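Local coordinates for protein CsuC (Acinetobacter baumannii, PDB 6FJY) that acts as the periplasmic chaperone of archaic Csu pili, probably holding the tip adhesin CsuE by donor-strand complementation until it is assembled, at residues W6-K11 with Y116-F121; V33-F38 with Y88-D93. All blocks are in the same frame, centred on the assembly; numbering follows the deposited sequence.

Contact 1 of 2, residues W6-K11 with Y116-F121; sequences WPIYPK and YSIPLF
The first strand of CsuC's immunoglobulin-like, PapD-type N-terminal domain breaks between W6 and K11 and changes partner, as in related chaperones. Strand 3-6 ends at W6, paired with W22; a cis peptide precedes P7, and by K11 the chain runs parallel to strand 109-123. Apolar packing joins the turn to the strand, and I118 touches both I8 and P10. Its CB lies 4.1 Å from I8 O. A chi1 of -75° sets CG1 beside the backbone N and so CG2 anti to it; CG2 reaches further into the turn, coming within 3.2 Å of I8 O and 3.5 Å of P10 CD, and meets the proline at about a right angle. The other branch leaves through CG1, and its tip, I118 CD1, lies 4.1 Å from CG2 of I8, a methyl-to-methyl contact. The next two residues of the strand meet the turn differently. P119 CG approaches the edge of the Y9 ring, 3.5 Å from CD1, while L120 CD1 lies 3.6 Å from P10 CG. At the start of the segment, Y116 and S117 pair in parallel with a strand of the partner protein's chain, as expected for the strand lent in donor-strand complementation. Parallel pairing inside the chaperone starts modestly: F121 N gives only a weak hydrogen bond to P10 O, and the closest backbone approach is K11 CA to F121 O, 3.0 Å.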
# COMPACT_ATOMS: atom_id res chain seq x y z
N TRP A 6 -0.69 5.84 -0.46
CA TRP A 6 -0.71 4.39 -0.56
C TRP A 6 -0.08 3.99 -1.89
O TRP A 6 -0.14 4.75 -2.86
CB TRP A 6 -2.13 3.81 -0.49
CG TRP A 6 -2.99 4.25 -1.63
CD1 TRP A 6 -3.53 5.48 -1.81
CD2 TRP A 6 -3.40 3.45 -2.76
NE1 TRP A 6 -4.25 5.51 -2.98
CE2 TRP A 6 -4.19 4.28 -3.58
CE3 TRP A 6 -3.17 2.13 -3.15
CZ2 TRP A 6 -4.77 3.82 -4.76
CZ3 TRP A 6 -3.73 1.68 -4.33
CH2 TRP A 6 -4.53 2.52 -5.12
N PRO A 7 0.53 2.79 -1.96
CA PRO A 7 0.68 1.90 -0.80
C PRO A 7 1.84 2.27 0.14
O PRO A 7 2.83 2.88 -0.27
CB PRO A 7 0.91 0.52 -1.44
CG PRO A 7 1.52 0.81 -2.77
CD PRO A 7 0.92 2.14 -3.22
N ILE A 8 1.68 1.92 1.43
CA ILE A 8 2.72 2.15 2.42
C ILE A 8 3.72 0.99 2.52
O ILE A 8 4.69 1.10 3.28
CB ILE A 8 2.09 2.46 3.79
CG1 ILE A 8 1.06 1.40 4.15
CG2 ILE A 8 1.40 3.85 3.77
CD1 ILE A 8 0.34 1.70 5.44
N TYR A 9 3.51 -0.11 1.78
CA TYR A 9 4.49 -1.18 1.65
C TYR A 9 4.76 -1.44 0.17
O TYR A 9 4.47 -2.52 -0.34
CB TYR A 9 4.02 -2.46 2.33
CG TYR A 9 3.80 -2.33 3.82
CD1 TYR A 9 4.84 -2.01 4.68
CD2 TYR A 9 2.54 -2.52 4.37
CE1 TYR A 9 4.63 -1.90 6.06
CE2 TYR A 9 2.33 -2.40 5.73
CZ TYR A 9 3.37 -2.09 6.57
OH TYR A 9 3.15 -1.97 7.92
N PRO A 10 5.31 -0.47 -0.54
CA PRO A 10 5.57 -0.65 -1.97
C PRO A 10 6.81 -1.50 -2.24
O PRO A 10 7.68 -1.68 -1.38
CB PRO A 10 5.76 0.78 -2.47
CG PRO A 10 6.40 1.47 -1.31
CD PRO A 10 5.77 0.86 -0.09
N LYS A 11 6.86 -2.04 -3.45
CA LYS A 11 7.98 -2.85 -3.92
C LYS A 11 8.02 -2.82 -5.44
O LYS A 11 7.01 -2.57 -6.10
CB LYS A 11 7.94 -4.30 -3.41
CG LYS A 11 6.57 -4.86 -3.04
CD LYS A 11 5.65 -5.08 -4.22
CE LYS A 11 4.25 -5.48 -3.72
NZ LYS A 11 3.23 -5.69 -4.80
N TYR A 116 6.15 10.89 6.35
CA TYR A 116 5.91 9.46 6.20
C TYR A 116 7.23 8.78 5.88
O TYR A 116 7.88 9.12 4.89
CB TYR A 116 4.89 9.17 5.10
CG TYR A 116 3.48 9.58 5.45
CD1 TYR A 116 3.04 10.88 5.24
CD2 TYR A 116 2.57 8.65 5.95
CE1 TYR A 116 1.74 11.26 5.56
CE2 TYR A 116 1.27 9.02 6.27
CZ TYR A 116 0.86 10.31 6.07
OH TYR A 116 -0.42 10.68 6.37
N SER A 117 7.62 7.84 6.74
CA SER A 117 8.75 6.95 6.48
C SER A 117 8.17 5.61 6.05
O SER A 117 7.50 4.92 6.83
CB SER A 117 9.64 6.81 7.71
OG SER A 117 10.76 5.99 7.41
N ILE A 118 8.38 5.26 4.79
CA ILE A 118 7.70 4.15 4.14
C ILE A 118 8.75 3.14 3.66
O ILE A 118 9.68 3.52 2.96
CB ILE A 118 6.82 4.62 2.98
CG1 ILE A 118 5.54 5.28 3.54
CG2 ILE A 118 6.51 3.48 2.04
CD1 ILE A 118 4.71 5.98 2.48
N PRO A 119 8.62 1.85 4.01
CA PRO A 119 9.61 0.87 3.55
C PRO A 119 9.40 0.54 2.08
O PRO A 119 8.28 0.31 1.62
CB PRO A 119 9.32 -0.34 4.44
CG PRO A 119 7.82 -0.25 4.67
CD PRO A 119 7.53 1.22 4.79
N LEU A 120 10.50 0.47 1.36
CA LEU A 120 10.49 0.21 -0.07
C LEU A 120 11.51 -0.86 -0.40
O LEU A 120 12.66 -0.78 0.05
CB LEU A 120 10.79 1.49 -0.83
CG LEU A 120 10.91 1.32 -2.34
CD1 LEU A 120 9.56 0.92 -2.97
CD2 LEU A 120 11.45 2.59 -2.92
N PHE A 121 11.10 -1.89 -1.15
CA PHE A 121 11.99 -2.97 -1.52
C PHE A 121 12.00 -3.19 -3.02
O PHE A 121 10.95 -3.27 -3.65
CB PHE A 121 11.61 -4.28 -0.83
CG PHE A 121 11.67 -4.20 0.66
CD1 PHE A 121 12.88 -4.30 1.31
CD2 PHE A 121 10.51 -4.04 1.41
CE1 PHE A 121 12.95 -4.23 2.70
CE2 PHE A 121 10.58 -3.96 2.79
CZ PHE A 121 11.80 -4.06 3.43

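Contact 2 of 2, residues V33-F38 with Y88-D93; sequences VQIRVF and YRLIVD
Strands 31-41 and 85-95 run antiparallel through the Ig-like PapD N-terminal domain, and V33-F38 with Y88-D93 form a regular five-pair ladder whose two faces differ in chemistry. At Y88, CB packs 3.9 Å from V37 CG1 and the ring presents an edge to F38 O, while the hydroxyl is hydrogen-bonded to the carboxylate of E54 (OE1). R89 and F38 exchange two backbone bonds, R89 N lying 2.8 Å from F38 O. The bent side chain of R89 turns away to S117 and to a salt bridge with the backbone of the partner protein's chain, which would suit a terminal carboxylate. L90 belongs to the apolar face shared with I35, V37 and V92. With CG anti to the backbone N, it lays CD1 alongside I35 CG2 at 3.6 Å. I91 returns to the other face; its N is 2.9 Å from R36 O in a nearly straight bond (172° at the hydrogen), and its CG1 meets F38 CD2 at 3.8 Å, the two side chains crossing at about a right angle. V92 sits again on the apolar side, CG2 lying 3.6 Å from V33 CG1; a chi1 of -2° places its side chain close to eclipsed. D93 exchanges two backbone bonds with Q34, and its carboxylate joins R36 in a salt bridge whose hydrogen bond, OD2 to NH2 at 3.3 Å, is weak, with the guanidinium and carboxylate planes tilted 48° apart. On one face of that guanidinium sits F38 CE2, offset toward its rim. A water in the guanidinium plane links the group to the strand: it accepts from R36 NE at 2.6 Å and donates to both I91 O and D93 OD2.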
# COMPACT_ATOMS: atom_id res chain seq x y z
N VAL A 33 4.27 18.68 -1.00
CA VAL A 33 4.88 17.40 -0.69
C VAL A 33 6.27 17.33 -1.31
O VAL A 33 6.43 17.57 -2.51
CB VAL A 33 4.01 16.24 -1.21
CG1 VAL A 33 4.63 14.92 -0.86
CG2 VAL A 33 2.61 16.35 -0.64
N GLN A 34 7.25 16.95 -0.51
CA GLN A 34 8.59 16.62 -0.95
C GLN A 34 8.78 15.12 -0.82
O GLN A 34 8.29 14.51 0.13
CB GLN A 34 9.66 17.34 -0.13
CG GLN A 34 11.08 17.07 -0.62
CD GLN A 34 12.15 17.44 0.40
OE1 GLN A 34 11.84 17.75 1.55
NE2 GLN A 34 13.41 17.39 -0.01
N ILE A 35 9.44 14.52 -1.81
CA ILE A 35 9.65 13.08 -1.88
C ILE A 35 11.14 12.82 -2.04
O ILE A 35 11.78 13.39 -2.93
CB ILE A 35 8.87 12.46 -3.05
CG1 ILE A 35 7.38 12.79 -2.93
CG2 ILE A 35 9.03 10.97 -3.06
CD1 ILE A 35 6.95 14.02 -3.72
N ARG A 36 11.69 11.98 -1.17
CA ARG A 36 13.07 11.52 -1.29
C ARG A 36 13.12 10.02 -1.06
O ARG A 36 12.26 9.45 -0.39
CB ARG A 36 14.00 12.23 -0.29
CG ARG A 36 14.27 13.70 -0.64
CD ARG A 36 15.01 14.39 0.49
NE ARG A 36 14.18 14.51 1.69
CZ ARG A 36 14.62 14.97 2.85
NH1 ARG A 36 15.88 15.35 2.99
NH2 ARG A 36 13.79 15.05 3.89
N VAL A 37 14.12 9.35 -1.64
CA VAL A 37 14.29 7.92 -1.43
C VAL A 37 15.72 7.67 -0.97
O VAL A 37 16.68 8.04 -1.65
CB VAL A 37 13.97 7.09 -2.69
CG1 VAL A 37 14.15 5.59 -2.40
CG2 VAL A 37 12.56 7.37 -3.14
N PHE A 38 15.86 7.02 0.17
CA PHE A 38 17.15 6.74 0.78
C PHE A 38 17.41 5.24 0.76
O PHE A 38 16.49 4.43 0.84
CB PHE A 38 17.19 7.24 2.23
CG PHE A 38 17.12 8.74 2.36
CD1 PHE A 38 18.28 9.50 2.34
CD2 PHE A 38 15.90 9.39 2.46
CE1 PHE A 38 18.22 10.88 2.45
CE2 PHE A 38 15.83 10.76 2.58
CZ PHE A 38 16.99 11.51 2.57
N TYR A 88 15.12 0.23 0.91
CA TYR A 88 15.13 1.68 0.80
C TYR A 88 14.07 2.23 1.75
O TYR A 88 13.17 1.51 2.19
CB TYR A 88 14.82 2.15 -0.62
CG TYR A 88 15.70 1.59 -1.69
CD1 TYR A 88 15.42 0.36 -2.28
CD2 TYR A 88 16.80 2.30 -2.17
CE1 TYR A 88 16.20 -0.16 -3.27
CE2 TYR A 88 17.59 1.79 -3.18
CZ TYR A 88 17.29 0.55 -3.72
OH TYR A 88 18.08 0.03 -4.71
N ARG A 89 14.14 3.53 2.03
CA ARG A 89 13.09 4.22 2.77
C ARG A 89 12.57 5.32 1.87
O ARG A 89 13.35 6.14 1.38
CB ARG A 89 13.59 4.83 4.08
CG ARG A 89 14.15 3.84 5.11
CD ARG A 89 13.16 2.84 5.68
NE ARG A 89 12.06 3.46 6.41
CZ ARG A 89 11.24 2.79 7.21
NH1 ARG A 89 11.39 1.48 7.39
NH2 ARG A 89 10.25 3.43 7.81
N LEU A 90 11.26 5.30 1.61
CA LEU A 90 10.58 6.41 0.95
C LEU A 90 10.19 7.42 2.02
O LEU A 90 9.55 7.07 3.01
CB LEU A 90 9.35 5.89 0.22
CG LEU A 90 8.36 6.94 -0.29
CD1 LEU A 90 9.03 7.88 -1.25
CD2 LEU A 90 7.14 6.30 -0.91
N ILE A 91 10.61 8.68 1.83
CA ILE A 91 10.34 9.75 2.79
C ILE A 91 9.55 10.85 2.08
O ILE A 91 10.09 11.53 1.19
CB ILE A 91 11.61 10.33 3.41
CG1 ILE A 91 12.46 9.26 4.09
CG2 ILE A 91 11.23 11.40 4.43
CD1 ILE A 91 11.79 8.64 5.28
N VAL A 92 8.31 11.04 2.48
CA VAL A 92 7.50 12.13 1.93
C VAL A 92 7.05 13.05 3.06
O VAL A 92 6.50 12.61 4.08
CB VAL A 92 6.32 11.62 1.07
CG1 VAL A 92 6.32 10.09 0.95
CG2 VAL A 92 5.00 12.21 1.50
N ASP A 93 7.35 14.34 2.88
CA ASP A 93 7.08 15.39 3.85
C ASP A 93 5.86 16.19 3.39
O ASP A 93 5.88 16.77 2.30
CB ASP A 93 8.30 16.28 3.98
CG ASP A 93 9.43 15.62 4.74
OD1 ASP A 93 9.21 15.28 5.92
OD2 ASP A 93 10.52 15.42 4.17
O HOH W 1 11.55 14.36 1.64

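Strands 85-95 and 109-123 are sheet neighbours, so contact 1 and contact 2 lie side by side, their centres 10 Å apart, joined by backbone hydrogen bonds such as that between I118 and L90. Both are buried, but contact 1 sits nearer the centre of the chain, and its side-chain packing is apolar, with a single weak backbone bond where a turn becomes a strand. Contact 2 has a complete antiparallel ladder: one face is apolar, the other carries charges and a water beside partly exposed residues. They also meet through side chains, S117 OG lying 2.6 Å from R89 NH2, a probable hydrogen bond; R89 and S117 each also meet the partner protein's chain.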